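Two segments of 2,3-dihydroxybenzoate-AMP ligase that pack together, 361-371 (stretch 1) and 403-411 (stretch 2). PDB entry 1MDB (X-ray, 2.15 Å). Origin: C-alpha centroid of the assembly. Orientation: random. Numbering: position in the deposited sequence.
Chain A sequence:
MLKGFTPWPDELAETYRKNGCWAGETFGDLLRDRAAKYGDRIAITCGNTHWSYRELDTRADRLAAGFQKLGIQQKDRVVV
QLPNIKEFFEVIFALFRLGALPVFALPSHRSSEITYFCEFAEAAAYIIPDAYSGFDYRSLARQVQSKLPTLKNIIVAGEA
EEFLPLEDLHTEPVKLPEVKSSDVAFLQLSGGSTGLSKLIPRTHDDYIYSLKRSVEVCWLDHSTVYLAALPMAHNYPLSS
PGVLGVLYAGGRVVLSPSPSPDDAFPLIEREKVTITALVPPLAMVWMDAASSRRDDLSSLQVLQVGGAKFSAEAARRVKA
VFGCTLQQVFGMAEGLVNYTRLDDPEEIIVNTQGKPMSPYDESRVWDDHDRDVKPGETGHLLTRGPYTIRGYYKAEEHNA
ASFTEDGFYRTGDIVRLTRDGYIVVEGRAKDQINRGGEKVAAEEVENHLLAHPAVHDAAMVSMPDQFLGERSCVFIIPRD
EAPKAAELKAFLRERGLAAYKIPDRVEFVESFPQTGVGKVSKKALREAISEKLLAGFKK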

ATOM      1  N   ASP A 361      13.147  13.026  -7.546  1.00 41.43           N
ATOM      2  CA  ASP A 361      12.176  12.180  -8.238  1.00 40.68           C
ATOM      3  C   ASP A 361      11.955  12.789  -9.624  1.00 41.37           C
ATOM      4  O   ASP A 361      11.653  13.970  -9.744  1.00 40.39           O
ATOM      5  CB  ASP A 361      10.825  12.153  -7.503  1.00 38.37           C
ATOM      6  CG  ASP A 361      10.755  11.082  -6.417  1.00 36.77           C
ATOM      7  OD1 ASP A 361      11.192   9.944  -6.673  1.00 36.27           O
ATOM      8  OD2 ASP A 361      10.244  11.377  -5.313  1.00 33.32           O
ATOM      9  N   GLU A 362      12.118  11.986 -10.666  1.00 42.37           N
ATOM     10  CA  GLU A 362      11.909  12.455 -12.028  1.00 43.12           C
ATOM     11  C   GLU A 362      10.596  11.898 -12.570  1.00 44.43           C
ATOM     12  O   GLU A 362      10.360  10.688 -12.525  1.00 42.55           O
ATOM     13  CB  GLU A 362      13.051  11.996 -12.926  1.00 44.33           C
ATOM     14  CG  GLU A 362      14.320  12.796 -12.786  1.00 45.56           C
ATOM     15  CD  GLU A 362      15.469  12.153 -13.524  1.00 46.46           C
ATOM     16  OE1 GLU A 362      16.090  11.222 -12.964  1.00 46.39           O
ATOM     17  OE2 GLU A 362      15.740  12.566 -14.674  1.00 46.82           O
ATOM     18  N   SER A 363       9.745  12.780 -13.082  1.00 44.54           N
ATOM     19  CA  SER A 363       8.470  12.365 -13.635  1.00 46.06           C
ATOM     20  C   SER A 363       8.312  12.803 -15.087  1.00 47.21           C
ATOM     21  O   SER A 363       8.711  13.903 -15.468  1.00 46.10           O
ATOM     22  CB  SER A 363       7.318  12.940 -12.804  1.00 49.03           C
ATOM     23  OG  SER A 363       7.222  12.293 -11.546  1.00 51.43           O
ATOM     24  N   ARG A 364       7.732  11.928 -15.897  1.00 48.01           N
ATOM     25  CA  ARG A 364       7.488  12.247 -17.292  1.00 48.91           C
ATOM     26  C   ARG A 364       6.119  11.738 -17.709  1.00 48.38           C
ATOM     27  O   ARG A 364       5.691  10.659 -17.292  1.00 45.22           O
ATOM     28  CB  ARG A 364       8.600  11.669 -18.172  1.00 51.86           C
ATOM     29  CG  ARG A 364       9.942  12.301 -17.833  1.00 57.05           C
ATOM     30  CD  ARG A 364      11.023  12.076 -18.870  1.00 62.23           C
ATOM     31  NE  ARG A 364      12.255  12.756 -18.472  1.00 65.72           N
ATOM     32  CZ  ARG A 364      13.378  12.762 -19.181  1.00 67.41           C
ATOM     33  NH1 ARG A 364      13.436  12.120 -20.340  1.00 69.11           N
ATOM     34  NH2 ARG A 364      14.444  13.409 -18.729  1.00 68.84           N
ATOM     35  N   VAL A 365       5.419  12.550 -18.497  1.00 46.87           N
ATOM     36  CA  VAL A 365       4.091  12.208 -18.990  1.00 46.29           C
ATOM     37  C   VAL A 365       4.171  12.019 -20.502  1.00 47.35           C
ATOM     38  O   VAL A 365       4.230  12.994 -21.255  1.00 47.25           O
ATOM     39  CB  VAL A 365       3.077  13.322 -18.673  1.00 45.17           C
ATOM     40  CG1 VAL A 365       1.722  12.967 -19.236  1.00 43.61           C
ATOM     41  CG2 VAL A 365       2.984  13.527 -17.172  1.00 44.85           C
ATOM     42  N   TRP A 366       4.180  10.763 -20.939  1.00 46.39           N
ATOM     43  CA  TRP A 366       4.269  10.448 -22.358  1.00 47.87           C
ATOM     44  C   TRP A 366       2.939  10.079 -23.002  1.00 49.46           C
ATOM     45  O   TRP A 366       1.955   9.807 -22.320  1.00 49.46           O
ATOM     46  CB  TRP A 366       5.241   9.294 -22.585  1.00 46.96           C
ATOM     47  CG  TRP A 366       6.673   9.646 -22.422  1.00 47.34           C
ATOM     48  CD1 TRP A 366       7.201  10.891 -22.231  1.00 47.63           C
ATOM     49  CD2 TRP A 366       7.777   8.742 -22.469  1.00 47.36           C
ATOM     50  NE1 TRP A 366       8.572  10.816 -22.154  1.00 48.68           N
ATOM     51  CE2 TRP A 366       8.952   9.507 -22.297  1.00 47.27           C
ATOM     52  CE3 TRP A 366       7.890   7.355 -22.637  1.00 47.20           C
ATOM     53  CZ2 TRP A 366      10.222   8.934 -22.295  1.00 47.09           C
ATOM     54  CZ3 TRP A 366       9.153   6.785 -22.634  1.00 46.20           C
ATOM     55  CH2 TRP A 366      10.304   7.574 -22.461  1.00 46.63           C
ATOM     56  N   ASP A 367       2.931  10.070 -24.332  1.00 50.58           N
ATOM     57  CA  ASP A 367       1.751   9.710 -25.103  1.00 51.04           C
ATOM     58  C   ASP A 367       1.988   8.279 -25.576  1.00 51.80           C
ATOM     59  O   ASP A 367       3.080   7.742 -25.402  1.00 50.59           O
ATOM     60  CB  ASP A 367       1.583  10.659 -26.299  1.00 51.90           C
ATOM     61  CG  ASP A 367       2.684  10.499 -27.337  1.00 52.79           C
ATOM     62  OD1 ASP A 367       3.844  10.258 -26.949  1.00 52.66           O
ATOM     63  OD2 ASP A 367       2.393  10.628 -28.542  1.00 55.40           O
ATOM     64  N   ASP A 368       0.972   7.666 -26.174  1.00 54.09           N
ATOM     65  CA  ASP A 368       1.075   6.289 -26.643  1.00 55.24           C
ATOM     66  C   ASP A 368       2.357   5.947 -27.393  1.00 56.49           C
ATOM     67  O   ASP A 368       2.735   4.779 -27.470  1.00 57.23           O
ATOM     68  CB  ASP A 368      -0.127   5.944 -27.525  1.00 55.96           C
ATOM     69  CG  ASP A 368      -1.437   6.021 -26.773  1.00 56.65           C
ATOM     70  OD1 ASP A 368      -1.497   5.510 -25.638  1.00 57.47           O
ATOM     71  OD2 ASP A 368      -2.412   6.580 -27.316  1.00 58.44           O
ATOM     72  N   HIS A 369       3.033   6.951 -27.937  1.00 57.55           N
ATOM     73  CA  HIS A 369       4.253   6.693 -28.691  1.00 58.40           C
ATOM     74  C   HIS A 369       5.541   7.092 -27.987  1.00 58.20           C
ATOM     75  O   HIS A 369       6.546   7.384 -28.636  1.00 58.52           O
ATOM     76  CB  HIS A 369       4.161   7.370 -30.061  1.00 60.06           C
ATOM     77  CG  HIS A 369       2.992   6.911 -30.873  1.00 61.39           C
ATOM     78  ND1 HIS A 369       2.887   5.626 -31.364  1.00 62.60           N
ATOM     79  CD2 HIS A 369       1.851   7.544 -31.232  1.00 61.64           C
ATOM     80  CE1 HIS A 369       1.730   5.488 -31.988  1.00 62.38           C
ATOM     81  NE2 HIS A 369       1.082   6.637 -31.921  1.00 62.73           N
ATOM     82  N   ASP A 370       5.512   7.086 -26.659  1.00 57.46           N
ATOM     83  CA  ASP A 370       6.685   7.418 -25.860  1.00 56.80           C
ATOM     84  C   ASP A 370       7.233   8.817 -26.119  1.00 56.22           C
ATOM     85  O   ASP A 370       8.424   9.062 -25.944  1.00 55.51           O
ATOM     86  CB  ASP A 370       7.787   6.380 -26.103  1.00 57.13           C
ATOM     87  CG  ASP A 370       7.503   5.052 -25.419  1.00 57.48           C
ATOM     88  OD1 ASP A 370       6.328   4.633 -25.378  1.00 57.00           O
ATOM     89  OD2 ASP A 370       8.461   4.418 -24.928  1.00 57.61           O
ATOM     90  N   ARG A 371       6.365   9.731 -26.535  1.00 56.16           N
ATOM     91  CA  ARG A 371       6.770  11.108 -26.797  1.00 56.61           C
ATOM     92  C   ARG A 371       6.222  11.979 -25.674  1.00 55.60           C
ATOM     93  O   ARG A 371       5.062  11.839 -25.288  1.00 55.60           O
ATOM     94  CB  ARG A 371       6.191  11.598 -28.130  1.00 58.35           C
ATOM     95  CG  ARG A 371       6.514  10.733 -29.332  1.00 61.50           C
ATOM     96  CD  ARG A 371       5.586  11.061 -30.498  1.00 65.12           C
ATOM     97  NE  ARG A 371       5.752  10.133 -31.614  1.00 68.72           N
ATOM     98  CZ  ARG A 371       4.994  10.129 -32.709  1.00 70.39           C
ATOM     99  NH1 ARG A 371       4.008  11.009 -32.839  1.00 71.25           N
ATOM    100  NH2 ARG A 371       5.217   9.243 -33.673  1.00 71.78           N
ATOM    101  N   PHE A 403      10.291  -1.031 -17.954  1.00 41.33           N
ATOM    102  CA  PHE A 403      11.268   0.044 -17.797  1.00 42.73           C
ATOM    103  C   PHE A 403      11.877   0.463 -19.129  1.00 44.19           C
ATOM    104  O   PHE A 403      12.190  -0.377 -19.976  1.00 43.19           O
ATOM    105  CB  PHE A 403      12.400  -0.379 -16.855  1.00 40.73           C
ATOM    106  CG  PHE A 403      11.931  -0.838 -15.504  1.00 40.32           C
ATOM    107  CD1 PHE A 403      11.612  -2.176 -15.283  1.00 38.75           C
ATOM    108  CD2 PHE A 403      11.801   0.068 -14.454  1.00 39.50           C
ATOM    109  CE1 PHE A 403      11.169  -2.606 -14.033  1.00 38.71           C
ATOM    110  CE2 PHE A 403      11.358  -0.348 -13.200  1.00 38.33           C
ATOM    111  CZ  PHE A 403      11.042  -1.691 -12.990  1.00 37.42           C
ATOM    112  N   THR A 404      12.049   1.766 -19.307  1.00 44.56           N
ATOM    113  CA  THR A 404      12.638   2.282 -20.531  1.00 47.45           C
ATOM    114  C   THR A 404      14.122   1.948 -20.523  1.00 50.18           C
ATOM    115  O   THR A 404      14.712   1.699 -19.468  1.00 49.24           O
ATOM    116  CB  THR A 404      12.481   3.802 -20.634  1.00 46.59           C
ATOM    117  OG1 THR A 404      13.102   4.419 -19.498  1.00 48.88           O
ATOM    118  CG2 THR A 404      11.015   4.184 -20.685  1.00 45.35           C
ATOM    119  N   GLU A 405      14.721   1.945 -21.709  1.00 52.60           N
ATOM    120  CA  GLU A 405      16.131   1.630 -21.851  1.00 54.51           C
ATOM    121  C   GLU A 405      16.985   2.542 -20.979  1.00 54.61           C
ATOM    122  O   GLU A 405      18.025   2.125 -20.471  1.00 54.16           O
ATOM    123  CB  GLU A 405      16.536   1.743 -23.327  1.00 56.92           C
ATOM    124  CG  GLU A 405      15.646   0.896 -24.249  1.00 60.98           C
ATOM    125  CD  GLU A 405      15.968   1.051 -25.727  1.00 63.29           C
ATOM    126  OE1 GLU A 405      16.158   2.201 -26.180  1.00 64.80           O
ATOM    127  OE2 GLU A 405      16.014   0.023 -26.440  1.00 64.14           O
ATOM    128  N   ASP A 406      16.530   3.776 -20.780  1.00 55.61           N
ATOM    129  CA  ASP A 406      17.281   4.727 -19.969  1.00 56.31           C
ATOM    130  C   ASP A 406      17.040   4.640 -18.461  1.00 56.00           C
ATOM    131  O   ASP A 406      17.820   5.177 -17.675  1.00 55.84           O
ATOM    132  CB  ASP A 406      17.045   6.160 -20.474  1.00 58.85           C
ATOM    133  CG  ASP A 406      15.576   6.498 -20.639  1.00 61.69           C
ATOM    134  OD1 ASP A 406      14.833   5.706 -21.256  1.00 64.41           O
ATOM    135  OD2 ASP A 406      15.166   7.577 -20.166  1.00 65.18           O
ATOM    136  N   GLY A 407      15.971   3.971 -18.042  1.00 54.94           N
ATOM    137  CA  GLY A 407      15.750   3.841 -16.613  1.00 53.55           C
ATOM    138  C   GLY A 407      14.421   4.261 -16.016  1.00 51.56           C
ATOM    139  O   GLY A 407      14.221   4.103 -14.812  1.00 52.53           O
ATOM    140  N   PHE A 408      13.512   4.796 -16.821  1.00 48.24           N
ATOM    141  CA  PHE A 408      12.225   5.195 -16.283  1.00 45.61           C
ATOM    142  C   PHE A 408      11.295   4.000 -16.129  1.00 44.59           C
ATOM    143  O   PHE A 408      11.336   3.052 -16.916  1.00 42.92           O
ATOM    144  CB  PHE A 408      11.558   6.252 -17.167  1.00 45.39           C
ATOM    145  CG  PHE A 408      12.080   7.639 -16.947  1.00 44.96           C
ATOM    146  CD1 PHE A 408      13.259   8.061 -17.553  1.00 44.29           C
ATOM    147  CD2 PHE A 408      11.408   8.516 -16.106  1.00 43.44           C
ATOM    148  CE1 PHE A 408      13.763   9.336 -17.324  1.00 44.12           C
ATOM    149  CE2 PHE A 408      11.904   9.797 -15.869  1.00 45.41           C
ATOM    150  CZ  PHE A 408      13.087  10.207 -16.481  1.00 43.92           C
ATOM    151  N   TYR A 409      10.464   4.057 -15.095  1.00 42.46           N
ATOM    152  CA  TYR A 409       9.502   2.999 -14.816  1.00 40.61           C
ATOM    153  C   TYR A 409       8.115   3.448 -15.257  1.00 39.01           C
ATOM    154  O   TYR A 409       7.675   4.544 -14.905  1.00 39.40           O
ATOM    155  CB  TYR A 409       9.486   2.688 -13.315  1.00 39.54           C
ATOM    156  CG  TYR A 409       8.242   1.961 -12.858  1.00 38.99           C
ATOM    157  CD1 TYR A 409       7.931   0.694 -13.350  1.00 39.00           C
ATOM    158  CD2 TYR A 409       7.366   2.546 -11.944  1.00 38.21           C
ATOM    159  CE1 TYR A 409       6.782   0.028 -12.947  1.00 37.61           C
ATOM    160  CE2 TYR A 409       6.212   1.888 -11.528  1.00 37.25           C
ATOM    161  CZ  TYR A 409       5.927   0.631 -12.036  1.00 37.52           C
ATOM    162  OH  TYR A 409       4.779  -0.019 -11.650  1.00 35.74           O
ATOM    163  N   ARG A 410       7.434   2.619 -16.040  1.00 39.22           N
ATOM    164  CA  ARG A 410       6.086   2.963 -16.483  1.00 39.80           C
ATOM    165  C   ARG A 410       5.129   2.504 -15.395  1.00 38.18           C
ATOM    166  O   ARG A 410       4.861   1.315 -15.255  1.00 38.93           O
ATOM    167  CB  ARG A 410       5.738   2.281 -17.811  1.00 42.17           C
ATOM    168  CG  ARG A 410       6.724   1.228 -18.277  1.00 45.00           C
ATOM    169  CD  ARG A 410       7.489   1.681 -19.516  1.00 46.58           C
ATOM    170  NE  ARG A 410       6.581   2.080 -20.589  1.00 47.30           N
ATOM    171  CZ  ARG A 410       6.965   2.500 -21.792  1.00 46.96           C
ATOM    172  NH1 ARG A 410       8.253   2.579 -22.102  1.00 48.19           N
ATOM    173  NH2 ARG A 410       6.056   2.869 -22.680  1.00 45.48           N
ATOM    174  N   THR A 411       4.623   3.460 -14.626  1.00 36.54           N
ATOM    175  CA  THR A 411       3.719   3.178 -13.520  1.00 35.47           C
ATOM    176  C   THR A 411       2.365   2.604 -13.928  1.00 34.71           C
ATOM    177  O   THR A 411       1.698   1.979 -13.112  1.00 34.45           O
ATOM    178  CB  THR A 411       3.457   4.443 -12.696  1.00 34.24           C
ATOM    179  OG1 THR A 411       2.551   5.290 -13.407  1.00 33.81           O
ATOM    180  CG2 THR A 411       4.752   5.192 -12.450  1.00 32.06           C
TER

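The strongest link is a salt bridge between Asp-370 and Arg-410. Arg-410 NH2 donates to Asp-370 OD1 at 3.2 Å with an N-H...O angle of 154°, and Arg-410 NH1 makes a longer, weak hydrogen bond to Asp-370 OD2 at 3.4 Å. Two nitrogens thus face two oxygens, with OD1 near the guanidinium plane. The CA-to-CB bond of Arg-410 points sideways, and its chi1 of 10° and chi2 of -111° lie between the usual wells; a long side chain nevertheless brings its charged end to the carboxylate. Asp-370 points toward stretch 2 from the last position of a type I turn, closed by Asp-370 N to Asp-367 O at 2.8 Å.

Stretch 2 has its own turn, Thr-404 to Gly-407, in which Gly-407 N reaches Thr-404 O at 3.0 Å. Thr-404 OG1 accepts from Phe-408 N at 2.7 Å and donates to Asp-406 OD1 at 2.8 Å, while Thr-404 CG2 lies 3.7 Å from Trp-366 CZ3. The threonine therefore spends its hydroxyl on the turn and offers its methyl to the indole. Gly-407 adopts phi 126°, psi -3°, where a CB would jam against the preceding carbonyl oxygen.

Packing centres on Phe-408, which is buried and gives up 105 Å² of the 327 Å² covered on both sides. Along the strand of stretch 1, the alternate residues Glu-362, Arg-364 and Trp-366 point toward stretch 2, whereas Ser-363 points away. Arg-364 CD sits 4.1 Å from the Phe-408 ring centroid, 30° off the normal, an off-centre CH-pi contact; Phe-408 CZ lies over one guanidinium face, 3.3 Å from Arg-364 NE. Glu-362 borders the ring: its O and CB both lie 3.8 Å from Phe-408 CE2, and its OE2 4.0 Å from Phe-408 CZ. At the indole edge, Arg-410 NH1 approaches Trp-366 CZ3 to 4.3 Å.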